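Local coordinates for protein pyrethroid hydrolase (Sphingobium faniae, PDB 5Y5R) that hydrolyses pyrethroid insecticides, splitting the ester of compounds such as cypermethrin and permethrin into an alcohol and a cyclopropanecarboxylic acid, at residues A[123-126]-A[127-131]; A[209-212]-A[213-216]. All coordinates share one frame; numbering follows the deposited sequence.

How the contacts relate
The two contacts show how a segment that touches the bound ester and a helix flanking the central sheet of an alpha/beta hydrolase can be tied together. Contact 1 opens helix 126-131 against the bound ester, while contact 2 lies on helix 207-216; their centres are about 16 Å apart. They meet through Arg-123, whose NH2 forms a salt bridge with Glu-216 OE2 at 2.7 Å, and Gly-124 O packs on Val-209 CG2 at 3.7 Å. Both lie near the probable charge relay residues: the side chain of Ala-128 in contact 1 is about 8 Å from that of His-230, and that of Gln-210 in contact 2 about 4 Å from that of Asp-202.

Contact 1. Residues A[123-126]-A[127-131]; sequences RGTP and HALDL. With 8NL ((2-methyl-3-phenyl-phenyl)methyl (1~{S})-3-[(~{E})-2-chloranyl-3,3,3-tris(fluoranyl)prop-1-enyl]-2,2-dimethyl-cyclopropane-1-carboxylate), chain G.
The carbonyl oxygen of Thr-125 receives two N-H groups at the start of helix 126-131. Leu-129 N meets Thr-125 O in the carbonyl plane at 3.2 Å and nearly straight (168°), the first full helical bond, whereas Ala-128 N, at 3.1 Å from Thr-125 O, is bent into a weak one. Pro-126 fills the first helical position, where its lack of an N-H costs nothing, and its own carbonyl accepts from Asp-130 N, with Pro-126 O and Asp-130 N 3.0 Å apart. The carboxylate of Asp-130 turns elsewhere, to a salt bridge with Arg-147.

Although Thr-125 stands at the N-cap, its hydroxyl does not cap. With chi1 at 56°, OG1 sits between the backbone N and the carbonyl carbon; it makes a weak hydrogen bond to Val-116 O and lies 3.1 Å from the ligand chlorine CL. The angle at chlorine, about 122°, brings OG1 in beside the C-Cl bond, far from the straight line of a halogen bond. Ala-128 presents its methyl to the same end of the bound pyrethroid ester, CB being 3.3 Å from both CL and the fluorine F2. Leu-129 adds one branch, CD2 lying 3.9 Å from CL.

Helix 126-131 belongs to the insertion between strands 95-101 and 194-199, consistent with the cap of this family. Its first turn thus gives the halogenated vinyl group a largely apolar surface, while Ser-78, His-230 and Ala-12 hydrogen-bond the ligand, a division suited to a greasy ester with few polar atoms.

Contact 2. Residues A[209-212]-A[213-216]; sequences VQRQ and MQKE
From Val-209 to Glu-216 the backbone runs as a regular alpha-helix, each carbonyl from Val-209 to Gln-212 accepting the N-H four residues on, as in Met-213 N to Val-209 O at 3.0 Å. A side-chain bond links Gln-212 to Glu-216 one turn later: NE2 of Gln-212 donates a hydrogen bond to OE1 of Glu-216 at 2.9 Å and 161°. OE1 is approached on its anti side, and it lies close to the plane of the Gln-212 amide, which stands 73° from that of the carboxylate. A bend at chi2 (71°) swings the amide of Gln-212 round to this partner, and its OE1 takes a hydrogen bond from Asn-122. With an alanine in place of Glu-216, Gln-212 NE2 would probably lose this acceptor and Arg-123 its salt-bridge partner.

On another side, selenomethionine Met-213 curls at chi3, bringing CE over Gln-210 CA (3.7 Å) and to Val-209 CG1 (3.9 Å). Gln-214 reaches back with NE2 to Gln-210 O in a weak bond of 3.3 Å, so that this carbonyl holds two N-H groups. The amide of Gln-210 itself is buried, bonded to Ala-199 N and Leu-205 O. The helix, part of the beta-alpha-beta unit between strands 194-199 and 222-226, therefore carries polar side chains that serve different neighbours: Gln-210 is bonded to the backbone of Leu-205 and touches Asp-202, and Glu-216 shares its carboxylate between a neutral amide and a guanidinium.

Contact 1. Residues A[123-126]-A[127-131]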
ATOM      1  N   ARG A 123      -4.569  17.294   6.133  1.00 22.75           N
ATOM      2  CA  ARG A 123      -3.350  16.782   5.520  1.00 23.26           C
ATOM      3  C   ARG A 123      -2.299  16.701   6.610  1.00 18.93           C
ATOM      4  O   ARG A 123      -2.273  17.540   7.504  1.00 20.25           O
ATOM      5  CB  ARG A 123      -2.842  17.687   4.384  1.00 20.89           C
ATOM      6  CG  ARG A 123      -3.786  17.779   3.224  1.00 25.85           C
ATOM      7  CD  ARG A 123      -3.519  18.977   2.387  1.00 23.17           C
ATOM      8  NE  ARG A 123      -3.772  18.700   0.974  1.00 23.35           N
ATOM      9  CZ  ARG A 123      -4.975  18.497   0.442  1.00 21.67           C
ATOM     10  NH1 ARG A 123      -6.061  18.541   1.201  1.00 23.58           N
ATOM     11  NH2 ARG A 123      -5.086  18.259  -0.851  1.00 18.78           N
ATOM     12  N   GLY A 124      -1.433  15.689   6.520  1.00 25.61           N
ATOM     13  CA  GLY A 124      -0.311  15.461   7.428  1.00 20.34           C
ATOM     14  C   GLY A 124      -0.226  14.113   8.120  1.00 20.57           C
ATOM     15  O   GLY A 124      -1.149  13.637   8.784  1.00 15.48           O
ATOM     16  N   THR A 125       0.962  13.533   8.067  1.00 19.52           N
ATOM     17  CA  THR A 125       1.293  12.359   8.862  1.00 19.68           C
ATOM     18  C   THR A 125       2.476  12.693   9.768  1.00 20.41           C
ATOM     19  O   THR A 125       3.578  12.153   9.585  1.00 16.42           O
ATOM     20  CB  THR A 125       1.604  11.171   7.962  1.00 17.06           C
ATOM     21  OG1 THR A 125       2.657  11.526   7.068  1.00 18.15           O
ATOM     22  CG2 THR A 125       0.383  10.767   7.142  1.00 20.27           C
ATOM     23  N   PRO A 126       2.278  13.568  10.769  1.00 19.80           N
ATOM     24  CA  PRO A 126       3.430  14.027  11.562  1.00 18.65           C
ATOM     25  C   PRO A 126       4.063  12.951  12.414  1.00 20.98           C
ATOM     26  O   PRO A 126       5.257  13.072  12.691  1.00 14.90           O
ATOM     27  CB  PRO A 126       2.848  15.136  12.443  1.00 17.28           C
ATOM     28  CG  PRO A 126       1.443  14.835  12.547  1.00 16.86           C
ATOM     29  CD  PRO A 126       1.029  14.193  11.253  1.00 21.24           C
ATOM     30  N   HIS A 127       3.311  11.928  12.855  1.00 17.48           N
ATOM     31  CA  HIS A 127       3.924  10.823  13.589  1.00 20.35           C
ATOM     32  C   HIS A 127       4.982  10.128  12.733  1.00 21.80           C
ATOM     33  O   HIS A 127       6.070   9.797  13.225  1.00 24.80           O
ATOM     34  CB  HIS A 127       2.885   9.783  14.028  1.00 22.82           C
ATOM     35  CG  HIS A 127       2.048  10.168  15.211  1.00 26.42           C
ATOM     36  ND1 HIS A 127       1.566  11.445  15.418  1.00 29.37           N
ATOM     37  CD2 HIS A 127       1.564   9.413  16.227  1.00 22.83           C
ATOM     38  CE1 HIS A 127       0.833  11.460  16.520  1.00 26.29           C
ATOM     39  NE2 HIS A 127       0.811  10.238  17.025  1.00 22.03           N
ATOM     40  N   ALA A 128       4.682   9.886  11.457  1.00 19.73           N
ATOM     41  CA  ALA A 128       5.668   9.233  10.595  1.00 22.85           C
ATOM     42  C   ALA A 128       6.861  10.138  10.323  1.00 23.96           C
ATOM     43  O   ALA A 128       8.006   9.682  10.361  1.00 26.73           O
ATOM     44  CB  ALA A 128       5.030   8.784   9.286  1.00 27.06           C
ATOM     45  N   LEU A 129       6.625  11.415   9.999  1.00 19.74           N
ATOM     46  CA  LEU A 129       7.759  12.295   9.720  1.00 22.35           C
ATOM     47  C   LEU A 129       8.651  12.457  10.942  1.00 22.84           C
ATOM     48  O   LEU A 129       9.853  12.731  10.802  1.00 22.42           O
ATOM     49  CB  LEU A 129       7.302  13.672   9.224  1.00 20.02           C
ATOM     50  CG  LEU A 129       6.466  13.733   7.954  1.00 24.23           C
ATOM     51  CD1 LEU A 129       6.058  15.168   7.648  1.00 24.56           C
ATOM     52  CD2 LEU A 129       7.221  13.142   6.787  1.00 26.94           C
ATOM     53  N   ASP A 130       8.087  12.290  12.141  1.00 20.56           N
ATOM     54  CA  ASP A 130       8.875  12.374  13.368  1.00 20.16           C
ATOM     55  C   ASP A 130       9.842  11.198  13.495  1.00 25.23           C
ATOM     56  O   ASP A 130      11.005  11.377  13.873  1.00 24.31           O
ATOM     57  CB  ASP A 130       7.918  12.362  14.568  1.00 23.54           C
ATOM     58  CG  ASP A 130       8.637  12.396  15.912  1.00 23.38           C
ATOM     59  OD1 ASP A 130       9.308  13.397  16.181  1.00 27.66           O
ATOM     60  OD2 ASP A 130       8.563  11.442  16.704  1.00 25.16           O
ATOM     61  N   LEU A 131       9.385   9.996  13.139  1.00 21.19           N
ATOM     62  CA  LEU A 131      10.084   8.747  13.427  1.00 19.02           C
ATOM     63  C   LEU A 131      10.858   8.186  12.254  1.00 21.71           C
ATOM     64  O   LEU A 131      11.663   7.272  12.451  1.00 21.09           O
ATOM     65  CB  LEU A 131       9.082   7.681  13.896  1.00 18.89           C
ATOM     66  CG  LEU A 131       8.460   7.937  15.268  1.00 22.46           C
ATOM     67  CD1 LEU A 131       7.213   7.119  15.458  1.00 19.18           C
ATOM     68  CD2 LEU A 131       9.460   7.661  16.388  1.00 27.15           C
TER
HETATM   69  C   8NL G 301       7.349   2.086   7.988  1.00 19.02           C
HETATM   70  C8  8NL G 301       9.279  -0.623  10.312  1.00 19.77           C
HETATM   71  C9  8NL G 301      10.528  -0.562  10.922  1.00 20.80           C
HETATM   72  C10 8NL G 301      10.894   0.557  11.658  1.00 20.64           C
HETATM   73  C11 8NL G 301       9.960   1.586  11.750  1.00 26.29           C
HETATM   74  C12 8NL G 301       8.711   1.504  11.134  1.00 16.22           C
HETATM   75  C13 8NL G 301       4.641   1.410   6.776  1.00 20.51           C
HETATM   76  O   8NL G 301       4.418   2.838   6.857  1.00 26.62           O
HETATM   77 CL   8NL G 301       5.138   9.917   6.192  1.00 67.16          CL
HETATM   78  C21 8NL G 301       5.069   8.185   5.857  1.00 36.44           C
HETATM   79  C22 8NL G 301       6.342   7.391   6.022  1.00 35.78           C
HETATM   80  F2  8NL G 301       6.238   6.674   7.128  1.00 35.82           F
HETATM   81  F1  8NL G 301       6.603   6.605   4.996  1.00 42.35           F
HETATM   82  F   8NL G 301       7.330   8.254   6.136  1.00 31.88           F
HETATM   83  C20 8NL G 301       3.908   7.620   5.523  1.00 29.03           C
HETATM   84  C16 8NL G 301       3.812   6.146   5.196  1.00 32.58           C
HETATM   85  C17 8NL G 301       2.325   5.808   5.205  1.00 26.84           C
HETATM   86  C18 8NL G 301       2.299   5.800   3.683  1.00 31.23           C
HETATM   87  C19 8NL G 301       1.450   6.893   5.852  1.00 27.14           C
HETATM   88  C15 8NL G 301       3.311   5.074   6.159  1.00 32.19           C
HETATM   89  C14 8NL G 301       3.891   3.712   5.768  1.00 26.42           C
HETATM   90  O1  8NL G 301       3.974   3.390   4.581  1.00 24.06           O
HETATM   91  C2  8NL G 301       5.278   0.695   7.979  1.00 21.85           C
HETATM   92  C3  8NL G 301       4.544  -0.357   8.512  1.00 21.87           C
HETATM   93  C4  8NL G 301       4.997  -1.098   9.603  1.00 17.32           C
HETATM   94  C5  8NL G 301       6.239  -0.820  10.166  1.00 20.19           C
HETATM   95  C6  8NL G 301       7.019   0.221   9.677  1.00 21.04           C
HETATM   96  C1  8NL G 301       6.538   0.974   8.567  1.00 20.50           C
HETATM   97  C7  8NL G 301       8.351   0.402  10.385  1.00 18.30           C

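Contact 2. Residues A[209-212]-A[213-216]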
ATOM      1  N   VAL A 209      -7.280  12.057   7.540  1.00 11.90           N
ATOM      2  CA  VAL A 209      -6.527  12.128   6.292  1.00 13.18           C
ATOM      3  C   VAL A 209      -7.003  11.079   5.308  1.00 13.87           C
ATOM      4  O   VAL A 209      -7.093  11.331   4.100  1.00 13.06           O
ATOM      5  CB  VAL A 209      -5.031  11.973   6.578  1.00 16.50           C
ATOM      6  CG1 VAL A 209      -4.284  11.897   5.280  1.00 15.28           C
ATOM      7  CG2 VAL A 209      -4.579  13.164   7.369  1.00 10.64           C
ATOM      8  N   GLN A 210      -7.232   9.870   5.800  1.00 12.76           N
ATOM      9  CA  GLN A 210      -7.797   8.819   4.977  1.00 14.86           C
ATOM     10  C   GLN A 210      -9.065   9.299   4.309  1.00 16.46           C
ATOM     11  O   GLN A 210      -9.219   9.178   3.090  1.00 16.30           O
ATOM     12  CB  GLN A 210      -8.073   7.591   5.836  1.00 16.60           C
ATOM     13  CG  GLN A 210      -6.823   6.867   6.267  1.00 16.61           C
ATOM     14  CD  GLN A 210      -7.122   5.761   7.224  1.00 22.89           C
ATOM     15  OE1 GLN A 210      -7.729   4.734   6.853  1.00 19.26           O
ATOM     16  NE2 GLN A 210      -6.748   5.968   8.481  1.00 18.00           N
ATOM     17  N   ARG A 211      -9.989   9.855   5.100  1.00 12.23           N
ATOM     18  CA  ARG A 211     -11.273  10.268   4.525  1.00 21.58           C
ATOM     19  C   ARG A 211     -11.129  11.484   3.616  1.00 19.91           C
ATOM     20  O   ARG A 211     -11.929  11.658   2.688  1.00 20.45           O
ATOM     21  CB  ARG A 211     -12.308  10.545   5.631  1.00 18.27           C
ATOM     22  CG  ARG A 211     -12.725   9.295   6.413  1.00 21.99           C
ATOM     23  CD  ARG A 211     -13.506   9.523   7.712  1.00 22.04           C
ATOM     24  NE  ARG A 211     -13.949   8.228   8.242  1.00 23.42           N
ATOM     25  CZ  ARG A 211     -14.493   7.986   9.437  1.00 22.84           C
ATOM     26  NH1 ARG A 211     -14.800   6.735   9.763  1.00 19.48           N
ATOM     27  NH2 ARG A 211     -14.722   8.947  10.311  1.00 15.34           N
ATOM     28  N   GLN A 212     -10.125  12.329   3.872  1.00 20.48           N
ATOM     29  CA  GLN A 212      -9.878  13.486   3.023  1.00 20.22           C
ATOM     30  C   GLN A 212      -9.387  13.047   1.656  1.00 20.37           C
ATOM     31  O   GLN A 212      -9.777  13.610   0.625  1.00 21.53           O
ATOM     32  CB  GLN A 212      -8.869  14.412   3.722  1.00 16.24           C
ATOM     33  CG  GLN A 212      -8.675  15.759   3.062  1.00 22.10           C
ATOM     34  CD  GLN A 212      -9.894  16.637   3.234  1.00 29.51           C
ATOM     35  OE1 GLN A 212     -10.503  16.662   4.308  1.00 27.76           O
ATOM     36  NE2 GLN A 212     -10.252  17.364   2.189  1.00 24.01           N
HETATM   37  N   MSE A 213      -8.566  12.007   1.619  1.00 21.87           N
HETATM   38  CA  MSE A 213      -8.114  11.471   0.353  1.00 19.89           C
HETATM   39  C   MSE A 213      -9.261  10.877  -0.465  1.00 21.66           C
HETATM   40  O   MSE A 213      -9.367  11.135  -1.664  1.00 21.66           O
HETATM   41  CB  MSE A 213      -7.012  10.439   0.602  1.00 17.15           C
HETATM   42  CG  MSE A 213      -5.735  11.147   1.002  1.00 20.07           C
HETATM   43 SE   MSE A 213      -4.194   9.973   1.241  0.71 32.24          SE
HETATM   44  CE  MSE A 213      -4.808   8.931   2.730  1.00 13.33           C
ATOM     45  N   GLN A 214     -10.118  10.078   0.174  1.00 21.16           N
ATOM     46  CA  GLN A 214     -11.319   9.616  -0.532  1.00 26.48           C
ATOM     47  C   GLN A 214     -12.115  10.795  -1.069  1.00 21.00           C
ATOM     48  O   GLN A 214     -12.513  10.808  -2.239  1.00 21.85           O
ATOM     49  CB  GLN A 214     -12.199   8.769   0.392  1.00 23.62           C
ATOM     50  CG  GLN A 214     -11.523   7.535   0.863  1.00 21.60           C
ATOM     51  CD  GLN A 214     -12.248   6.883   2.003  1.00 24.77           C
ATOM     52  OE1 GLN A 214     -13.363   6.364   1.852  1.00 28.95           O
ATOM     53  NE2 GLN A 214     -11.631   6.908   3.158  1.00 19.06           N
ATOM     54  N   LYS A 215     -12.272  11.830  -0.249  1.00 23.89           N
ATOM     55  CA  LYS A 215     -13.098  12.973  -0.617  1.00 27.97           C
ATOM     56  C   LYS A 215     -12.558  13.695  -1.853  1.00 34.88           C
ATOM     57  O   LYS A 215     -13.341  14.214  -2.661  1.00 29.28           O
ATOM     58  CB  LYS A 215     -13.207  13.925   0.577  1.00 30.36           C
ATOM     59  CG  LYS A 215     -13.987  15.174   0.297  1.00 32.47           C
ATOM     60  CD  LYS A 215     -14.214  16.027   1.531  1.00 36.23           C
ATOM     61  CE  LYS A 215     -15.543  16.783   1.374  1.00 38.61           C
ATOM     62  NZ  LYS A 215     -15.462  17.816   0.304  1.00 42.91           N
ATOM     63  N   GLU A 216     -11.219  13.798  -1.990  1.00 28.58           N
ATOM     64  CA  GLU A 216     -10.626  14.571  -3.080  1.00 28.21           C
ATOM     65  C   GLU A 216     -10.351  13.752  -4.342  1.00 25.19           C
ATOM     66  O   GLU A 216     -10.005  14.340  -5.372  1.00 30.07           O
ATOM     67  CB  GLU A 216      -9.325  15.234  -2.600  1.00 28.06           C
ATOM     68  CG  GLU A 216      -9.569  16.337  -1.564  1.00 21.95           C
ATOM     69  CD  GLU A 216      -8.323  17.089  -1.107  1.00 25.86           C
ATOM     70  OE1 GLU A 216      -8.380  17.671  -0.003  1.00 28.11           O
ATOM     71  OE2 GLU A 216      -7.259  17.045  -1.759  1.00 26.20           O
TER